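Cif-like 1 (Burkholderia cenocepacia, PDB 7JQY) probably hydrolyses epoxide rings to vicinal diols, as a Cif-like epoxide hydrolase built on the alpha/beta hydrolase fold. Local coordinates at residues Phe22-Phe26 and Met68-Glu73; His55-Trp61 and Asp82-Gly87. The protein carries 1 engineered substitution. All blocks are in the same frame, centred on the assembly; numbering follows the deposited sequence.

Contact 1. Residues Phe22-Phe26 and Met68-Glu73; sequences FERRF and MPALAE
A Met-aromatic cluster, with Met68 meeting Phe22 and Phe26, joins the short, weakly bonded helix 22-25 to helix 68-73 at the side of the alpha/beta hydrolase fold. The sulfur lies beside the edge of the Phe22 ring, with Met68 SD 5.3 Å from that ring's centroid, and at a similar range it sits above a face of Phe26. A bend at the end of the thioether (chi3 63°) turns the methyl toward both rings, so that Met68 CE is 3.7 Å from Phe26 CD1 and 3.9 Å from Phe22 CZ. The two aromatic side chains also support each other: Phe26 CD2 rests 3.4 Å above the plane of the Phe22 ring, over its centre. Phe22 swings its ring away from its own amide nitrogen (chi1 -168°), which carries CD2 to 4.0 Å from Pro69 CG on the first turn of the opposing helix. Phe26 presents its edge to the backbone there, CZ standing 3.5 Å from Met68 O, a carbonyl already bonded to Ala72 N. Small Ala72 allows Arg25 to lie close: the methyl of Ala72 meets the edge of the Arg25 guanidinium at NH1, while Glu73 CG lies over one guanidinium face. The unbranched, flexible chain of Met68 can fit between these rings and the central sheet, where it also touches Val78, Ala80 and Leu53. The chemistry is chiefly dispersive inside, and on the solvent side Arg25 NE and Glu73 OE2 lie 4.7 Å apart, opposite charges that may attract each other weakly without forming a salt bridge.

Contact 2. Residues His55-Trp61 and Asp82-Gly87; sequences HGWPQTW and DYRGAG
His55 and Tyr83 meet ring to ring, with His55 CE1 3.4 Å above the Tyr83 plane and over its centre; the planes are inclined by 32°. The imidazole edge also takes the methyl of Ala86, and NE2 receives a weak 3.4 Å hydrogen bond from Tyr83 N. Further along, Trp61 N gives a straight bond to Asp82 OD1 (2.9 Å, 163°), met almost end-on, and the same oxygen touches the edge of the indole at CD1. The other carboxylate oxygen, OD2, is held by His39 ND1 and Glu88 N. Behind His55, ND1 donates to Gly56 O at 2.9 Å, close to the ring plane, which fixes the ring's rotation; Gln59 N shares that carbonyl. Gln59 in turn accepts from Gly56 N on a lone pair of OE1, and Arg122 donates to OE1 as well. Glycines suit the opposing loop: Gly85 takes the positive phi of a type II turn closed by Ala86 N and Tyr83 O; Gly87, also at positive phi, has no side chain to collide with Asp82 OD2, and Thr60 CG2 packs 3.7 Å from its CA. Trp57 N is hydrogen-bonded to OG of Ser123, an engineered replacement for an aspartate at the probable nucleophile elbow. With its cis peptide before Pro58, the sequence His55-Gly56-Trp57-Pro58 is the HGxP motif of alpha/beta-hydrolase epoxide hydrolases, whose loop contributes to the oxyanion hole in relatives.

Overall arrangement
From the N terminus, helix 22-25 leads into strands 26-32, 37-43 and 50-54 before contact 1 closes a 41-residue loop on helix 68-73. Contact 2 begins inside that loop, at 55-61, and closes only after it, at 82-87, so the two cross rather than nest. Its own loop holds helix 68-73 and strand 77-82, making it the link across a beta-alpha-beta crossover between neighbouring parallel strands 50-54 and 77-82. The contact centres lie about 19 Å apart, yet the contacts touch: Trp61 CZ3 is 3.6 Å from Phe22 CZ. This touch ties the packing of helices 22-25 and 68-73 to the loops that follow strands 50-54 and 77-82.

Contact 1. Residues Phe22-Phe26 and Met68-Glu73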
ATOM      1  N   PHE B  22       3.217   4.547  39.075  1.00 43.70           N
ATOM      2  CA  PHE B  22       4.324   3.760  38.540  1.00 43.51           C
ATOM      3  C   PHE B  22       5.451   4.649  38.016  1.00 45.55           C
ATOM      4  O   PHE B  22       6.632   4.316  38.171  1.00 44.02           O
ATOM      5  CB  PHE B  22       3.804   2.842  37.434  1.00 40.82           C
ATOM      6  CG  PHE B  22       4.782   1.777  36.999  1.00 41.08           C
ATOM      7  CD1 PHE B  22       5.827   2.082  36.139  1.00 37.55           C
ATOM      8  CD2 PHE B  22       4.632   0.456  37.425  1.00 38.07           C
ATOM      9  CE1 PHE B  22       6.716   1.105  35.726  1.00 37.73           C
ATOM     10  CE2 PHE B  22       5.518  -0.521  37.019  1.00 37.13           C
ATOM     11  CZ  PHE B  22       6.563  -0.199  36.173  1.00 36.23           C
ATOM     12  N   GLU B  23       5.107   5.784  37.391  1.00 45.30           N
ATOM     13  CA  GLU B  23       6.110   6.613  36.716  1.00 48.01           C
ATOM     14  C   GLU B  23       7.152   7.169  37.674  1.00 49.23           C
ATOM     15  O   GLU B  23       8.327   7.285  37.310  1.00 49.18           O
ATOM     16  CB  GLU B  23       5.442   7.761  35.963  1.00 48.18           C
ATOM     17  CG  GLU B  23       4.852   7.369  34.624  1.00 47.55           C
ATOM     18  CD  GLU B  23       3.422   6.879  34.734  1.00 52.76           C
ATOM     19  OE1 GLU B  23       2.941   6.650  35.870  1.00 55.00           O
ATOM     20  OE2 GLU B  23       2.766   6.743  33.680  1.00 54.57           O
ATOM     21  N   ARG B  24       6.747   7.525  38.888  1.00 51.21           N
ATOM     22  CA  ARG B  24       7.642   8.148  39.848  1.00 54.78           C
ATOM     23  C   ARG B  24       8.494   7.121  40.562  1.00 53.65           C
ATOM     24  O   ARG B  24       9.472   7.484  41.220  1.00 50.14           O
ATOM     25  CB  ARG B  24       6.835   8.956  40.874  1.00 55.62           C
ATOM     26  CG  ARG B  24       6.182  10.145  40.259  1.00 63.67           C
ATOM     27  CD  ARG B  24       7.188  11.272  40.179  1.00 71.86           C
ATOM     28  NE  ARG B  24       7.077  12.045  38.944  1.00 78.09           N
ATOM     29  CZ  ARG B  24       7.773  11.816  37.831  1.00 77.73           C
ATOM     30  NH1 ARG B  24       8.649  10.820  37.766  1.00 75.19           N
ATOM     31  NH2 ARG B  24       7.589  12.601  36.776  1.00 80.81           N
ATOM     32  N   ARG B  25       8.145   5.844  40.442  1.00 48.62           N
ATOM     33  CA  ARG B  25       8.879   4.801  41.161  1.00 47.43           C
ATOM     34  C   ARG B  25       9.811   3.883  40.366  1.00 48.10           C
ATOM     35  O   ARG B  25      10.654   3.211  40.963  1.00 46.72           O
ATOM     36  CB  ARG B  25       7.905   3.947  41.980  1.00 53.78           C
ATOM     37  CG  ARG B  25       7.242   4.689  43.128  1.00 57.97           C
ATOM     38  CD  ARG B  25       6.307   3.775  43.906  1.00 66.18           C
ATOM     39  NE  ARG B  25       6.985   2.571  44.375  1.00 71.80           N
ATOM     40  CZ  ARG B  25       7.621   2.477  45.538  1.00 71.97           C
ATOM     41  NH1 ARG B  25       8.211   1.340  45.884  1.00 68.07           N
ATOM     42  NH2 ARG B  25       7.668   3.519  46.357  1.00 68.29           N
ATOM     43  N   PHE B  26       9.684   3.835  39.044  1.00 46.65           N
ATOM     44  CA  PHE B  26      10.547   2.946  38.292  1.00 41.41           C
ATOM     45  C   PHE B  26      11.291   3.766  37.262  1.00 43.96           C
ATOM     46  O   PHE B  26      10.885   4.878  36.926  1.00 44.55           O
ATOM     47  CB  PHE B  26       9.737   1.810  37.652  1.00 40.31           C
ATOM     48  CG  PHE B  26       9.102   0.906  38.666  1.00 40.30           C
ATOM     49  CD1 PHE B  26       9.760  -0.232  39.107  1.00 42.99           C
ATOM     50  CD2 PHE B  26       7.860   1.196  39.191  1.00 40.67           C
ATOM     51  CE1 PHE B  26       9.186  -1.065  40.043  1.00 42.77           C
ATOM     52  CE2 PHE B  26       7.280   0.367  40.134  1.00 40.59           C
ATOM     53  CZ  PHE B  26       7.943  -0.761  40.560  1.00 39.85           C
ATOM     54  N   MET B  68       5.256  -5.425  39.671  1.00 38.66           N
ATOM     55  CA  MET B  68       6.443  -4.748  40.198  1.00 40.64           C
ATOM     56  C   MET B  68       6.168  -3.773  41.339  1.00 40.64           C
ATOM     57  O   MET B  68       7.033  -3.661  42.228  1.00 42.58           O
ATOM     58  CB  MET B  68       7.178  -4.029  39.059  1.00 38.75           C
ATOM     59  CG  MET B  68       7.523  -4.946  37.912  1.00 37.70           C
ATOM     60  SD  MET B  68       7.716  -4.080  36.343  1.00 40.95           S
ATOM     61  CE  MET B  68       9.125  -3.036  36.712  1.00 35.94           C
ATOM     62  N   PRO B  69       5.067  -3.010  41.363  1.00 40.69           N
ATOM     63  CA  PRO B  69       4.853  -2.115  42.516  1.00 43.80           C
ATOM     64  C   PRO B  69       4.766  -2.850  43.843  1.00 47.95           C
ATOM     65  O   PRO B  69       5.443  -2.468  44.809  1.00 46.38           O
ATOM     66  CB  PRO B  69       3.536  -1.406  42.165  1.00 44.36           C
ATOM     67  CG  PRO B  69       3.447  -1.474  40.697  1.00 41.78           C
ATOM     68  CD  PRO B  69       4.046  -2.790  40.322  1.00 41.03           C
ATOM     69  N   ALA B  70       3.938  -3.899  43.919  1.00 45.66           N
ATOM     70  CA  ALA B  70       3.773  -4.629  45.174  1.00 45.20           C
ATOM     71  C   ALA B  70       5.072  -5.306  45.606  1.00 46.09           C
ATOM     72  O   ALA B  70       5.366  -5.382  46.803  1.00 48.23           O
ATOM     73  CB  ALA B  70       2.642  -5.651  45.042  1.00 42.58           C
ATOM     74  N   LEU B  71       5.861  -5.809  44.648  1.00 44.59           N
ATOM     75  CA  LEU B  71       7.144  -6.409  45.001  1.00 44.69           C
ATOM     76  C   LEU B  71       8.088  -5.373  45.591  1.00 49.23           C
ATOM     77  O   LEU B  71       8.740  -5.619  46.611  1.00 48.77           O
ATOM     78  CB  LEU B  71       7.783  -7.055  43.769  1.00 40.72           C
ATOM     79  CG  LEU B  71       7.198  -8.377  43.288  1.00 44.22           C
ATOM     80  CD1 LEU B  71       7.926  -8.846  42.049  1.00 40.81           C
ATOM     81  CD2 LEU B  71       7.297  -9.410  44.403  1.00 43.37           C
ATOM     82  N   ALA B  72       8.144  -4.193  44.982  1.00 48.19           N
ATOM     83  CA  ALA B  72       9.048  -3.161  45.459  1.00 49.05           C
ATOM     84  C   ALA B  72       8.576  -2.546  46.771  1.00 52.17           C
ATOM     85  O   ALA B  72       9.401  -2.038  47.540  1.00 52.19           O
ATOM     86  CB  ALA B  72       9.202  -2.080  44.391  1.00 46.14           C
ATOM     87  N   GLU B  73       7.263  -2.524  47.032  1.00 53.39           N
ATOM     88  CA  GLU B  73       6.834  -1.861  48.256  1.00 58.20           C
ATOM     89  C   GLU B  73       7.185  -2.748  49.468  1.00 57.83           C
ATOM     90  O   GLU B  73       7.231  -2.251  50.602  1.00 60.10           O
ATOM     91  CB  GLU B  73       5.342  -1.492  48.190  1.00 57.34           C
ATOM     92  CG  GLU B  73       4.924  -0.415  47.164  1.00 62.85           C
ATOM     93  CD  GLU B  73       3.436  -0.120  47.070  1.00 70.11           C
ATOM     94  OE1 GLU B  73       2.630  -0.895  47.678  1.00 70.83           O
ATOM     95  OE2 GLU B  73       3.090   0.659  46.123  1.00 70.41           O
TER

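Contact 2. Residues His55-Trp61 and Asp82-Gly87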
ATOM      1  N   HIS B  55       9.874 -11.701  30.955  1.00 32.51           N
ATOM      2  CA  HIS B  55       8.706 -11.827  30.099  1.00 33.29           C
ATOM      3  C   HIS B  55       8.926 -12.922  29.047  1.00 34.76           C
ATOM      4  O   HIS B  55       9.976 -13.566  28.979  1.00 34.99           O
ATOM      5  CB  HIS B  55       8.440 -10.498  29.397  1.00 31.33           C
ATOM      6  CG  HIS B  55       9.515 -10.143  28.425  1.00 30.76           C
ATOM      7  ND1 HIS B  55       9.589 -10.700  27.168  1.00 29.48           N
ATOM      8  CD2 HIS B  55      10.598  -9.340  28.546  1.00 32.73           C
ATOM      9  CE1 HIS B  55      10.656 -10.237  26.545  1.00 33.37           C
ATOM     10  NE2 HIS B  55      11.287  -9.410  27.361  1.00 32.44           N
ATOM     11  N   GLY B  56       7.933 -13.104  28.181  1.00 33.17           N
ATOM     12  CA  GLY B  56       8.010 -14.050  27.090  1.00 34.16           C
ATOM     13  C   GLY B  56       7.626 -13.417  25.762  1.00 34.12           C
ATOM     14  O   GLY B  56       7.797 -12.210  25.545  1.00 31.57           O
ATOM     15  N   TRP B  57       7.134 -14.269  24.850  1.00 31.71           N
ATOM     16  CA  TRP B  57       6.638 -13.880  23.534  1.00 32.14           C
ATOM     17  C   TRP B  57       5.115 -13.904  23.519  1.00 33.81           C
ATOM     18  O   TRP B  57       4.508 -14.864  24.012  1.00 33.37           O
ATOM     19  CB  TRP B  57       7.164 -14.818  22.441  1.00 31.07           C
ATOM     20  CG  TRP B  57       6.982 -14.262  21.057  1.00 30.39           C
ATOM     21  CD1 TRP B  57       7.916 -13.584  20.309  1.00 32.38           C
ATOM     22  CD2 TRP B  57       5.790 -14.303  20.261  1.00 30.46           C
ATOM     23  NE1 TRP B  57       7.374 -13.209  19.103  1.00 29.73           N
ATOM     24  CE2 TRP B  57       6.072 -13.633  19.050  1.00 31.69           C
ATOM     25  CE3 TRP B  57       4.507 -14.834  20.457  1.00 30.46           C
ATOM     26  CZ2 TRP B  57       5.120 -13.487  18.039  1.00 31.30           C
ATOM     27  CZ3 TRP B  57       3.564 -14.686  19.455  1.00 31.06           C
ATOM     28  CH2 TRP B  57       3.878 -14.016  18.260  1.00 32.73           C
ATOM     29  N   PRO B  58       4.454 -12.867  22.970  1.00 30.57           N
ATOM     30  CA  PRO B  58       5.031 -11.638  22.417  1.00 27.60           C
ATOM     31  C   PRO B  58       4.965 -10.508  23.431  1.00 28.42           C
ATOM     32  O   PRO B  58       4.044  -9.699  23.376  1.00 30.91           O
ATOM     33  CB  PRO B  58       4.120 -11.339  21.231  1.00 26.54           C
ATOM     34  CG  PRO B  58       2.738 -11.899  21.672  1.00 30.19           C
ATOM     35  CD  PRO B  58       2.987 -12.859  22.844  1.00 30.18           C
ATOM     36  N   GLN B  59       5.922 -10.444  24.348  1.00 28.73           N
ATOM     37  CA  GLN B  59       5.823  -9.545  25.484  1.00 28.30           C
ATOM     38  C   GLN B  59       7.101  -8.726  25.626  1.00 30.12           C
ATOM     39  O   GLN B  59       8.075  -8.905  24.893  1.00 27.64           O
ATOM     40  CB  GLN B  59       5.538 -10.329  26.771  1.00 30.18           C
ATOM     41  CG  GLN B  59       4.376 -11.330  26.610  1.00 33.11           C
ATOM     42  CD  GLN B  59       4.016 -11.999  27.908  1.00 34.30           C
ATOM     43  OE1 GLN B  59       4.866 -12.612  28.569  1.00 31.31           O
ATOM     44  NE2 GLN B  59       2.758 -11.869  28.302  1.00 33.29           N
ATOM     45  N   THR B  60       7.050  -7.785  26.563  1.00 28.65           N
ATOM     46  CA  THR B  60       8.186  -7.013  27.030  1.00 30.37           C
ATOM     47  C   THR B  60       8.088  -6.971  28.544  1.00 31.11           C
ATOM     48  O   THR B  60       7.192  -7.586  29.134  1.00 32.49           O
ATOM     49  CB  THR B  60       8.182  -5.587  26.460  1.00 29.73           C
ATOM     50  OG1 THR B  60       7.016  -4.916  26.941  1.00 28.19           O
ATOM     51  CG2 THR B  60       8.211  -5.580  24.937  1.00 25.06           C
ATOM     52  N   TRP B  61       8.975  -6.189  29.169  1.00 31.67           N
ATOM     53  CA  TRP B  61       8.883  -5.949  30.609  1.00 32.27           C
ATOM     54  C   TRP B  61       7.496  -5.472  31.015  1.00 33.08           C
ATOM     55  O   TRP B  61       7.065  -5.697  32.154  1.00 35.14           O
ATOM     56  CB  TRP B  61       9.932  -4.915  31.035  1.00 33.60           C
ATOM     57  CG  TRP B  61       9.554  -3.517  30.636  1.00 33.69           C
ATOM     58  CD1 TRP B  61       9.933  -2.858  29.499  1.00 31.53           C
ATOM     59  CD2 TRP B  61       8.697  -2.614  31.356  1.00 36.17           C
ATOM     60  NE1 TRP B  61       9.364  -1.609  29.466  1.00 33.57           N
ATOM     61  CE2 TRP B  61       8.607  -1.430  30.596  1.00 33.30           C
ATOM     62  CE3 TRP B  61       8.001  -2.693  32.569  1.00 33.22           C
ATOM     63  CZ2 TRP B  61       7.852  -0.335  31.009  1.00 31.71           C
ATOM     64  CZ3 TRP B  61       7.254  -1.596  32.979  1.00 33.96           C
ATOM     65  CH2 TRP B  61       7.181  -0.438  32.197  1.00 33.51           C
ATOM     66  N   ASP B  82      13.963  -6.521  29.426  1.00 36.13           N
ATOM     67  CA  ASP B  82      13.728  -6.908  28.039  1.00 35.92           C
ATOM     68  C   ASP B  82      14.883  -7.810  27.628  1.00 37.14           C
ATOM     69  O   ASP B  82      16.007  -7.324  27.452  1.00 35.05           O
ATOM     70  CB  ASP B  82      13.662  -5.690  27.119  1.00 34.17           C
ATOM     71  CG  ASP B  82      12.371  -4.878  27.276  1.00 36.90           C
ATOM     72  OD1 ASP B  82      11.338  -5.440  27.725  1.00 32.09           O
ATOM     73  OD2 ASP B  82      12.395  -3.672  26.917  1.00 33.35           O
ATOM     74  N   TYR B  83      14.631  -9.112  27.461  1.00 32.64           N
ATOM     75  CA  TYR B  83      15.761  -9.981  27.148  1.00 36.82           C
ATOM     76  C   TYR B  83      16.252  -9.731  25.723  1.00 35.95           C
ATOM     77  O   TYR B  83      15.666  -8.952  24.964  1.00 36.61           O
ATOM     78  CB  TYR B  83      15.430 -11.468  27.376  1.00 33.34           C
ATOM     79  CG  TYR B  83      14.219 -12.074  26.701  1.00 33.04           C
ATOM     80  CD1 TYR B  83      13.986 -11.933  25.344  1.00 32.79           C
ATOM     81  CD2 TYR B  83      13.336 -12.868  27.437  1.00 35.63           C
ATOM     82  CE1 TYR B  83      12.879 -12.518  24.742  1.00 33.95           C
ATOM     83  CE2 TYR B  83      12.241 -13.457  26.856  1.00 34.57           C
ATOM     84  CZ  TYR B  83      12.015 -13.290  25.510  1.00 36.34           C
ATOM     85  OH  TYR B  83      10.910 -13.885  24.944  1.00 32.85           O
ATOM     86  N   ARG B  84      17.365 -10.385  25.375  1.00 36.07           N
ATOM     87  CA  ARG B  84      18.004 -10.209  24.071  1.00 36.01           C
ATOM     88  C   ARG B  84      16.985 -10.307  22.943  1.00 38.87           C
ATOM     89  O   ARG B  84      16.237 -11.289  22.852  1.00 38.26           O
ATOM     90  CB  ARG B  84      19.120 -11.248  23.873  1.00 36.96           C
ATOM     91  CG  ARG B  84      19.779 -11.205  22.482  1.00 40.81           C
ATOM     92  CD  ARG B  84      20.803 -12.336  22.270  1.00 41.90           C
ATOM     93  NE  ARG B  84      21.900 -12.259  23.232  1.00 43.71           N
ATOM     94  CZ  ARG B  84      23.195 -12.257  22.925  1.00 42.00           C
ATOM     95  NH1 ARG B  84      24.093 -12.179  23.896  1.00 45.24           N
ATOM     96  NH2 ARG B  84      23.597 -12.350  21.664  1.00 42.01           N
ATOM     97  N   GLY B  85      16.912  -9.252  22.129  1.00 35.42           N
ATOM     98  CA  GLY B  85      16.036  -9.215  20.976  1.00 33.06           C
ATOM     99  C   GLY B  85      14.665  -8.611  21.218  1.00 33.81           C
ATOM    100  O   GLY B  85      13.934  -8.368  20.252  1.00 35.61           O
ATOM    101  N   ALA B  86      14.282  -8.371  22.465  1.00 33.73           N
ATOM    102  CA  ALA B  86      12.932  -7.935  22.785  1.00 37.22           C
ATOM    103  C   ALA B  86      12.876  -6.497  23.290  1.00 35.51           C
ATOM    104  O   ALA B  86      13.802  -6.011  23.943  1.00 33.49           O
ATOM    105  CB  ALA B  86      12.304  -8.853  23.840  1.00 33.48           C
ATOM    106  N   GLY B  87      11.724  -5.865  23.067  1.00 32.21           N
ATOM    107  CA  GLY B  87      11.495  -4.543  23.621  1.00 34.70           C
ATOM    108  C   GLY B  87      12.528  -3.564  23.097  1.00 34.89           C
ATOM    109  O   GLY B  87      12.815  -3.507  21.896  1.00 33.50           O
TER